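Local structure of decapping nuclease RAI1 (Candida albicans, 5BUD) at residues 56-60 with 285-291; 124-128 with 373-379; 262-266 with 319-325. The protein removes NAD caps from RNA, hydrolyses other 5' ends such as triphosphates in a metal-dependent reaction, and binds the exoribonuclease RAT1, stabilising it and stimulating its activity. One frame throughout, in Å; residues are numbered along the deposited sequence.

Interaction 1. Residues 56-60 with 285-291; sequences GIDLQ and RDNNLIL. With nucleotides of chain C.
A single antiparallel beta bridge between Asp58 and Ile290 (CA-CA 4.5 Å) joins the extended loop after helix 50-54 to the hairpin connecting strands 279-285 and 291-298 of the PD-(D/E)XK nuclease fold. Leu59, Leu289 and Leu291 give up the most area, 66-68 Å² each, and serve both backbone hydrogen bonds: Leu59 N to Leu289 O and Leu291 N to Ile57 O, each 2.9 Å. Water 1 extends the pairing, accepting from Ile57 N (2.8 Å) and donating to Leu291 O (2.7 Å). Ile57 and Asp58 are extended; Leu59 and Gln60 turn back near phi/psi -90/0, closed by an Asx turn in which Asp58 OD1 accepts from Gln60 N at 2.9 Å. The hairpin reverses in a type I turn, Asp286 to Leu289, with Leu289 at positive phi (64/30); Asp286 OD1 takes Ile290 N at 3.1 Å. Leu59 (m,t) points toward the hairpin, its CD1 4.0 Å from Leu291 CB, while Leu291 (t,p) extends CD2 to 4.4 Å from Ile57 CD1. Val170 and Ile177 of helix 158-178 pack on this apolar side. Leu289 (m,t) points toward 56-60, its CD1 3.6 Å from Gln60 NE2, which bonds Asn288 O weakly at 3.3 Å; Arg166 holds Gln60 OE1. Arg285 starts toward 56-60, but its guanidinium turns away to the RNA, where NH2 donates to OP2 of U4 of chain C at 2.7 Å.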
# COMPACT_ATOMS: atom_id res chain seq x y z
N GLY A 56 2.65 19.93 22.00
CA GLY A 56 3.78 19.00 22.06
C GLY A 56 3.35 17.56 22.34
O GLY A 56 3.77 16.95 23.32
N ILE A 57 2.55 17.00 21.43
CA ILE A 57 1.96 15.67 21.62
C ILE A 57 3.03 14.58 21.71
O ILE A 57 3.96 14.56 20.91
CB ILE A 57 0.96 15.37 20.49
CG1 ILE A 57 -0.23 16.32 20.60
CG2 ILE A 57 0.48 13.93 20.59
CD1 ILE A 57 -1.00 16.51 19.30
N ASP A 58 2.95 13.71 22.71
CA ASP A 58 3.90 12.63 22.83
C ASP A 58 3.40 11.43 22.05
O ASP A 58 2.39 10.81 22.42
CB ASP A 58 4.18 12.21 24.28
CG ASP A 58 5.45 11.37 24.39
OD1 ASP A 58 5.74 10.63 23.44
OD2 ASP A 58 6.18 11.45 25.40
N LEU A 59 4.10 11.08 20.98
CA LEU A 59 3.62 10.03 20.07
C LEU A 59 3.96 8.63 20.59
O LEU A 59 3.58 7.66 19.97
CB LEU A 59 4.17 10.24 18.64
CG LEU A 59 3.61 11.47 17.93
CD1 LEU A 59 4.28 11.69 16.58
CD2 LEU A 59 2.10 11.41 17.76
N GLN A 60 4.72 8.51 21.68
CA GLN A 60 4.84 7.21 22.37
C GLN A 60 3.87 7.07 23.53
O GLN A 60 3.83 6.02 24.18
CB GLN A 60 6.28 6.92 22.80
CG GLN A 60 6.90 7.91 23.76
CD GLN A 60 8.34 7.56 24.07
OE1 GLN A 60 8.65 6.43 24.38
NE2 GLN A 60 9.22 8.54 23.94
N ARG A 285 8.59 14.49 13.95
CA ARG A 285 8.75 14.35 15.39
C ARG A 285 10.24 14.39 15.77
O ARG A 285 11.12 14.15 14.94
CB ARG A 285 8.06 13.05 15.90
CG ARG A 285 8.38 11.78 15.11
CD ARG A 285 9.65 11.16 15.63
NE ARG A 285 10.18 10.08 14.81
CZ ARG A 285 11.45 9.68 14.85
NH1 ARG A 285 12.31 10.28 15.65
NH2 ARG A 285 11.88 8.68 14.08
N ASP A 286 10.52 14.73 17.02
CA ASP A 286 11.92 14.84 17.48
C ASP A 286 12.44 13.52 18.06
O ASP A 286 11.73 12.53 18.05
CB ASP A 286 12.06 16.03 18.45
CG ASP A 286 11.42 15.79 19.80
OD1 ASP A 286 11.05 14.64 20.13
OD2 ASP A 286 11.29 16.77 20.54
N ASN A 287 13.68 13.52 18.57
CA ASN A 287 14.27 12.32 19.17
C ASN A 287 13.48 11.69 20.30
O ASN A 287 13.50 10.49 20.47
CB ASN A 287 15.68 12.59 19.66
CG ASN A 287 16.62 12.94 18.54
OD1 ASN A 287 16.26 12.89 17.36
ND2 ASN A 287 17.84 13.30 18.89
N ASN A 288 12.76 12.51 21.06
CA ASN A 288 11.92 12.02 22.14
C ASN A 288 10.50 11.71 21.70
O ASN A 288 9.59 11.51 22.54
CB ASN A 288 11.95 13.01 23.30
CG ASN A 288 13.36 13.23 23.81
OD1 ASN A 288 14.16 12.28 23.89
ND2 ASN A 288 13.70 14.46 24.11
N LEU A 289 10.31 11.64 20.38
CA LEU A 289 9.04 11.25 19.79
C LEU A 289 7.90 12.21 20.09
O LEU A 289 6.74 11.83 20.13
CB LEU A 289 8.68 9.80 20.19
CG LEU A 289 9.86 8.80 20.11
CD1 LEU A 289 9.49 7.38 20.51
CD2 LEU A 289 10.43 8.80 18.71
N ILE A 290 8.22 13.48 20.28
CA ILE A 290 7.22 14.51 20.41
C ILE A 290 6.95 15.06 19.00
O ILE A 290 7.90 15.39 18.28
CB ILE A 290 7.72 15.66 21.31
CG1 ILE A 290 8.25 15.15 22.67
CG2 ILE A 290 6.63 16.69 21.52
CD1 ILE A 290 7.21 14.43 23.50
N LEU A 291 5.68 15.23 18.64
CA LEU A 291 5.30 15.82 17.36
C LEU A 291 5.63 17.30 17.39
O LEU A 291 5.18 18.01 18.28
CB LEU A 291 3.81 15.64 17.08
CG LEU A 291 3.20 16.21 15.81
CD1 LEU A 291 3.76 15.57 14.55
CD2 LEU A 291 1.69 16.07 15.82
P U C 4 15.91 7.64 13.65
OP1 U C 4 16.83 7.49 14.81
OP2 U C 4 14.54 8.15 13.86
O5' U C 4 16.63 8.56 12.57
C5' U C 4 18.02 8.35 12.27
C4' U C 4 18.70 9.69 12.17
O4' U C 4 19.90 9.57 11.36
C3' U C 4 17.87 10.70 11.41
O3' U C 4 18.37 11.99 11.72
C2' U C 4 18.09 10.22 9.98
O2' U C 4 17.69 11.11 8.95
C1' U C 4 19.59 9.87 10.01
N1 U C 4 19.95 8.70 9.19
C2 U C 4 19.32 8.55 7.97
O2 U C 4 18.49 9.34 7.55
N3 U C 4 19.70 7.44 7.25
C4 U C 4 20.63 6.49 7.62
O4 U C 4 20.86 5.54 6.86
C5 U C 4 21.24 6.71 8.90
C6 U C 4 20.89 7.79 9.62
O HOH W 1 2.55 18.30 18.99

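Interaction 2. Residues 124-128 with 373-379; sequences YVVPF and LRNGQLL
Strand residues 124-128, extended throughout, cross the last turn of helix 367-377 steeply: the axes of 124-128 and 373-377 approach to 10.4 Å at -108°, and the nearest CA pair is Val126-Leu373 at 7.5 Å. The helix ends in a wider pi-type turn, where Leu378 N bonds Leu373 O at 2.9 Å; Gly376 has positive phi (131/-37), and Leu378 is the first residue to leave helical geometry. Alternation along the strand directs Tyr124, Val126 and Phe128 toward the helix. Val126 (t) is central, with CG2 3.7 Å from both Leu373 CD1 and Leu378 CD1, and CG1 4.1 Å from Leu379 CD1. Leu373 (m,t) also makes an off-centre CH-pi contact, its CD1 4.3 Å from the Tyr124 ring centroid, and Leu379 CD1 lies 3.8 Å from Phe128 CG. Arg374, with chi1 m and chi2 and chi3 t, forks onto the strand carbonyl Pro127 O, through NH1 at 2.9 Å and NH2 at 2.7 Å; Val126 CG1 lies over one face of its guanidinium, 3.7 Å from CZ. NH2 also bonds Lys347 O. The C-terminal end of helix 367-377 is thus packed across strand 121-128 of the large mixed sheet in this PD-(D/E)XK-family nuclease.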
# COMPACT_ATOMS: atom_id res chain seq x y z
N TYR A 124 3.11 -14.45 -6.58
CA TYR A 124 2.46 -15.53 -7.31
C TYR A 124 1.47 -14.89 -8.26
O TYR A 124 0.78 -13.94 -7.87
CB TYR A 124 1.74 -16.45 -6.30
CG TYR A 124 2.64 -17.38 -5.52
CD1 TYR A 124 3.48 -18.29 -6.16
CD2 TYR A 124 2.60 -17.39 -4.13
CE1 TYR A 124 4.28 -19.16 -5.41
CE2 TYR A 124 3.38 -18.25 -3.39
CZ TYR A 124 4.20 -19.14 -4.02
OH TYR A 124 4.94 -19.96 -3.21
N VAL A 125 1.45 -15.35 -9.51
CA VAL A 125 0.49 -14.95 -10.54
C VAL A 125 -0.41 -16.13 -10.93
O VAL A 125 0.08 -17.19 -11.38
CB VAL A 125 1.22 -14.50 -11.80
CG1 VAL A 125 0.24 -13.98 -12.82
CG2 VAL A 125 2.25 -13.45 -11.48
N VAL A 126 -1.71 -15.94 -10.82
CA VAL A 126 -2.68 -17.01 -11.03
C VAL A 126 -3.71 -16.51 -12.05
O VAL A 126 -4.49 -15.63 -11.75
CB VAL A 126 -3.37 -17.41 -9.71
CG1 VAL A 126 -4.43 -18.49 -9.96
CG2 VAL A 126 -2.35 -17.88 -8.68
N PRO A 127 -3.67 -17.06 -13.28
CA PRO A 127 -4.68 -16.70 -14.27
C PRO A 127 -6.00 -17.38 -13.98
O PRO A 127 -6.04 -18.61 -13.69
CB PRO A 127 -4.10 -17.22 -15.59
CG PRO A 127 -2.68 -17.58 -15.30
CD PRO A 127 -2.62 -17.92 -13.85
N PHE A 128 -7.09 -16.61 -14.09
CA PHE A 128 -8.43 -17.16 -13.85
C PHE A 128 -9.50 -16.25 -14.44
O PHE A 128 -9.49 -15.04 -14.22
CB PHE A 128 -8.69 -17.39 -12.35
CG PHE A 128 -10.07 -17.88 -12.06
CD1 PHE A 128 -11.03 -17.03 -11.52
CD2 PHE A 128 -10.45 -19.17 -12.40
CE1 PHE A 128 -12.32 -17.46 -11.30
CE2 PHE A 128 -11.75 -19.61 -12.18
CZ PHE A 128 -12.69 -18.75 -11.63
N LEU A 373 -2.92 -22.59 -4.53
CA LEU A 373 -3.29 -21.23 -4.91
C LEU A 373 -4.75 -21.19 -5.32
O LEU A 373 -5.52 -20.28 -4.93
CB LEU A 373 -2.37 -20.70 -6.02
CG LEU A 373 -0.98 -20.24 -5.51
CD1 LEU A 373 -0.04 -19.95 -6.66
CD2 LEU A 373 -1.10 -19.03 -4.58
N ARG A 374 -5.13 -22.19 -6.10
CA ARG A 374 -6.45 -22.22 -6.74
C ARG A 374 -7.52 -22.80 -5.83
O ARG A 374 -8.68 -22.64 -6.12
CB ARG A 374 -6.38 -22.99 -8.05
CG ARG A 374 -5.57 -22.28 -9.11
CD ARG A 374 -5.52 -23.08 -10.41
NE ARG A 374 -4.78 -22.35 -11.44
CZ ARG A 374 -5.27 -21.34 -12.16
NH1 ARG A 374 -6.52 -20.94 -11.99
NH2 ARG A 374 -4.50 -20.72 -13.06
N ASN A 375 -7.13 -23.42 -4.72
CA ASN A 375 -8.09 -24.01 -3.77
C ASN A 375 -7.99 -23.45 -2.36
O ASN A 375 -7.94 -24.22 -1.38
CB ASN A 375 -7.93 -25.54 -3.74
CG ASN A 375 -8.24 -26.17 -5.07
OD1 ASN A 375 -7.34 -26.48 -5.85
ND2 ASN A 375 -9.53 -26.32 -5.36
N GLY A 376 -7.96 -22.12 -2.22
CA GLY A 376 -8.00 -21.52 -0.90
C GLY A 376 -6.97 -20.45 -0.61
O GLY A 376 -7.27 -19.48 0.05
N GLN A 377 -5.75 -20.63 -1.13
CA GLN A 377 -4.64 -19.76 -0.78
C GLN A 377 -4.69 -18.41 -1.53
O GLN A 377 -4.09 -17.44 -1.08
CB GLN A 377 -3.34 -20.47 -1.08
CG GLN A 377 -2.18 -20.02 -0.25
CD GLN A 377 -1.03 -21.00 -0.36
OE1 GLN A 377 -0.97 -21.98 0.39
NE2 GLN A 377 -0.14 -20.75 -1.32
N LEU A 378 -5.35 -18.38 -2.68
CA LEU A 378 -5.66 -17.15 -3.40
C LEU A 378 -7.13 -17.21 -3.78
O LEU A 378 -7.97 -16.54 -3.17
CB LEU A 378 -4.74 -16.96 -4.60
CG LEU A 378 -4.69 -15.53 -5.19
CD1 LEU A 378 -3.61 -15.39 -6.26
CD2 LEU A 378 -6.02 -15.09 -5.75
N LEU A 379 -7.45 -18.05 -4.77
CA LEU A 379 -8.84 -18.24 -5.19
C LEU A 379 -9.60 -19.03 -4.13
O LEU A 379 -9.02 -19.86 -3.43
CB LEU A 379 -8.88 -18.99 -6.50
CG LEU A 379 -8.21 -18.26 -7.67
CD1 LEU A 379 -8.33 -19.10 -8.93
CD2 LEU A 379 -8.85 -16.90 -7.85

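Interaction 3. Residues 262-266 with 319-325. With nucleotides of chain C.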
# COMPACT_ATOMS: atom_id res chain seq x y z
N GLU A 262 13.96 12.29 0.97
CA GLU A 262 13.65 12.11 -0.46
C GLU A 262 13.25 10.67 -0.80
O GLU A 262 12.27 10.44 -1.52
CB GLU A 262 14.80 12.57 -1.37
CG GLU A 262 14.51 12.44 -2.85
CD GLU A 262 15.38 13.35 -3.72
OE1 GLU A 262 16.05 12.84 -4.61
OE2 GLU A 262 15.35 14.57 -3.51
N GLN A 263 14.02 9.70 -0.30
CA GLN A 263 13.75 8.29 -0.56
C GLN A 263 12.39 7.85 -0.02
O GLN A 263 11.64 7.15 -0.71
CB GLN A 263 14.87 7.40 0.00
CG GLN A 263 16.21 7.66 -0.68
CD GLN A 263 17.41 7.01 -0.03
OE1 GLN A 263 17.53 6.91 1.20
NE2 GLN A 263 18.35 6.62 -0.86
N LYS A 264 12.06 8.26 1.20
CA LYS A 264 10.77 7.92 1.84
C LYS A 264 9.62 8.57 1.12
O LYS A 264 8.55 7.96 0.96
CB LYS A 264 10.68 8.46 3.26
CG LYS A 264 11.45 7.73 4.32
CD LYS A 264 11.40 8.56 5.60
CE LYS A 264 11.46 7.69 6.83
NZ LYS A 264 11.86 8.55 7.96
N LEU A 265 9.81 9.85 0.75
CA LEU A 265 8.80 10.62 0.04
C LEU A 265 8.51 10.06 -1.34
O LEU A 265 7.40 10.09 -1.80
CB LEU A 265 9.23 12.10 -0.08
CG LEU A 265 8.22 13.12 -0.60
CD1 LEU A 265 7.12 13.35 0.41
CD2 LEU A 265 8.93 14.43 -0.95
N PHE A 266 9.52 9.47 -1.97
CA PHE A 266 9.33 8.82 -3.25
C PHE A 266 8.44 7.59 -3.08
O PHE A 266 7.52 7.36 -3.89
CB PHE A 266 10.68 8.42 -3.86
CG PHE A 266 10.57 7.49 -5.03
CD1 PHE A 266 9.95 7.90 -6.20
CD2 PHE A 266 11.03 6.19 -4.95
CE1 PHE A 266 9.85 7.05 -7.28
CE2 PHE A 266 10.92 5.31 -6.03
CZ PHE A 266 10.34 5.75 -7.20
N LYS A 319 19.87 8.97 -9.09
CA LYS A 319 18.96 10.07 -8.72
C LYS A 319 17.51 9.66 -8.97
O LYS A 319 17.16 9.30 -10.09
CB LYS A 319 19.30 11.34 -9.52
CG LYS A 319 18.25 12.45 -9.49
CD LYS A 319 18.14 13.10 -8.13
CE LYS A 319 16.89 13.96 -8.03
NZ LYS A 319 16.69 14.59 -6.68
N ILE A 320 16.68 9.68 -7.93
CA ILE A 320 15.25 9.36 -8.08
C ILE A 320 14.57 10.26 -9.13
O ILE A 320 14.62 11.47 -9.05
CB ILE A 320 14.47 9.45 -6.74
CG1 ILE A 320 14.89 8.30 -5.83
CG2 ILE A 320 12.97 9.36 -7.00
CD1 ILE A 320 14.49 8.48 -4.37
N ASN A 321 13.94 9.62 -10.10
CA ASN A 321 13.13 10.27 -11.11
C ASN A 321 11.81 9.53 -11.30
O ASN A 321 11.77 8.36 -11.73
CB ASN A 321 13.89 10.30 -12.42
CG ASN A 321 13.10 10.98 -13.51
OD1 ASN A 321 12.20 10.40 -14.09
ND2 ASN A 321 13.45 12.23 -13.80
N CYS A 322 10.72 10.23 -11.03
CA CYS A 322 9.40 9.59 -10.99
C CYS A 322 8.95 9.11 -12.35
O CYS A 322 8.36 8.05 -12.45
CB CYS A 322 8.38 10.55 -10.37
SG CYS A 322 8.66 10.84 -8.62
N THR A 323 9.25 9.87 -13.40
CA THR A 323 8.91 9.47 -14.77
C THR A 323 9.64 8.18 -15.20
O THR A 323 9.05 7.30 -15.85
CB THR A 323 9.18 10.64 -15.77
OG1 THR A 323 8.34 11.75 -15.41
CG2 THR A 323 8.91 10.25 -17.19
N ASN A 324 10.91 8.05 -14.81
CA ASN A 324 11.67 6.84 -15.15
C ASN A 324 11.05 5.63 -14.46
O ASN A 324 10.87 4.57 -15.09
CB ASN A 324 13.14 7.04 -14.77
CG ASN A 324 14.01 5.82 -15.01
OD1 ASN A 324 14.06 5.26 -16.12
ND2 ASN A 324 14.72 5.41 -13.98
N ALA A 325 10.68 5.79 -13.19
CA ALA A 325 10.01 4.69 -12.46
C ALA A 325 8.74 4.27 -13.15
O ALA A 325 8.49 3.08 -13.27
CB ALA A 325 9.73 5.08 -11.01
P U C 3 10.85 6.14 10.92
OP1 U C 3 11.05 7.46 11.54
OP2 U C 3 10.78 6.01 9.45
O5' U C 3 11.98 5.16 11.45
C5' U C 3 12.34 5.16 12.85
C4' U C 3 13.82 5.00 13.00
O4' U C 3 14.21 3.65 12.64
C3' U C 3 14.68 5.93 12.15
O3' U C 3 15.82 6.27 12.90
C2' U C 3 15.00 5.07 10.93
O2' U C 3 16.20 5.43 10.27
C1' U C 3 15.13 3.69 11.56
N1 U C 3 14.80 2.58 10.66
C2 U C 3 15.79 1.65 10.38
O2 U C 3 16.92 1.74 10.83
N3 U C 3 15.41 0.63 9.55
C4 U C 3 14.17 0.44 8.98
O4 U C 3 13.98 -0.54 8.25
C5 U C 3 13.20 1.43 9.32
C6 U C 3 13.54 2.44 10.13
O HOH W 2 17.48 10.39 -5.23
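The salt bridge between Lys319 NZ and Glu262 OE1, 2.8 Å long, is the strongest link between helix 255-275 and the turn leading into helix 322-339. The same OE1 accepts from water 2 at 2.9 Å, and that water accepts a hydrogen bond from Ile320 N, also at 2.9 Å, so one carboxylate oxygen holds both the lysine and the adjoining backbone. OE2 bonds Thr312 OG1, and Lys319 NZ has further acceptors in the carbonyls of Ile306 and Thr312. Asn321 N-caps the second helix, its OD1 accepting from Asn324 N at 2.8 Å. Next to the polar pair, Ile320 fits against the first helix: CD1 lies 3.9 Å from Gln263 CA, and CG2 sits over the face of the Phe266 ring, 3.8 Å from its centroid, in a CH-pi contact. Cys322 SG approaches the edge of that ring, 4.0 Å from Phe266 CD1, and Ala325 CB is 3.9 Å from Phe266 CZ. Lys264, pointing away from this interface, bonds Ser249 OG through NZ and, weakly, OP2 of U3 of chain C at 3.1 Å. The chemistry implies that helix 255-275 meets its neighbour through a salt bridge and an aromatic ring, while Lys264 on another side meets the RNA backbone.

Overall arrangement
Interactions 1 and 3 both reach the bound RNA: Arg285 in 285-291 bonds, and Lys264 in 262-266 weakly bonds, the phosphates of the consecutive nucleotides U4 and U3 of chain C. Their centres are 28 Å apart, but their nearest atoms only about 6 Å. Helix 255-275 leads into strand 279-285, which ends in the hairpin of interaction 1. The metal centre is near but not in contact with interaction 1: the Leu59 side chain is about 12 Å from a manganese ion and about 9 Å from that of metal-binding Glu175. Interaction 2 lies away from these sites, about 19 Å from the RNA at its nearest atom; interaction 3, nested within its loop, is 32 Å away between centres.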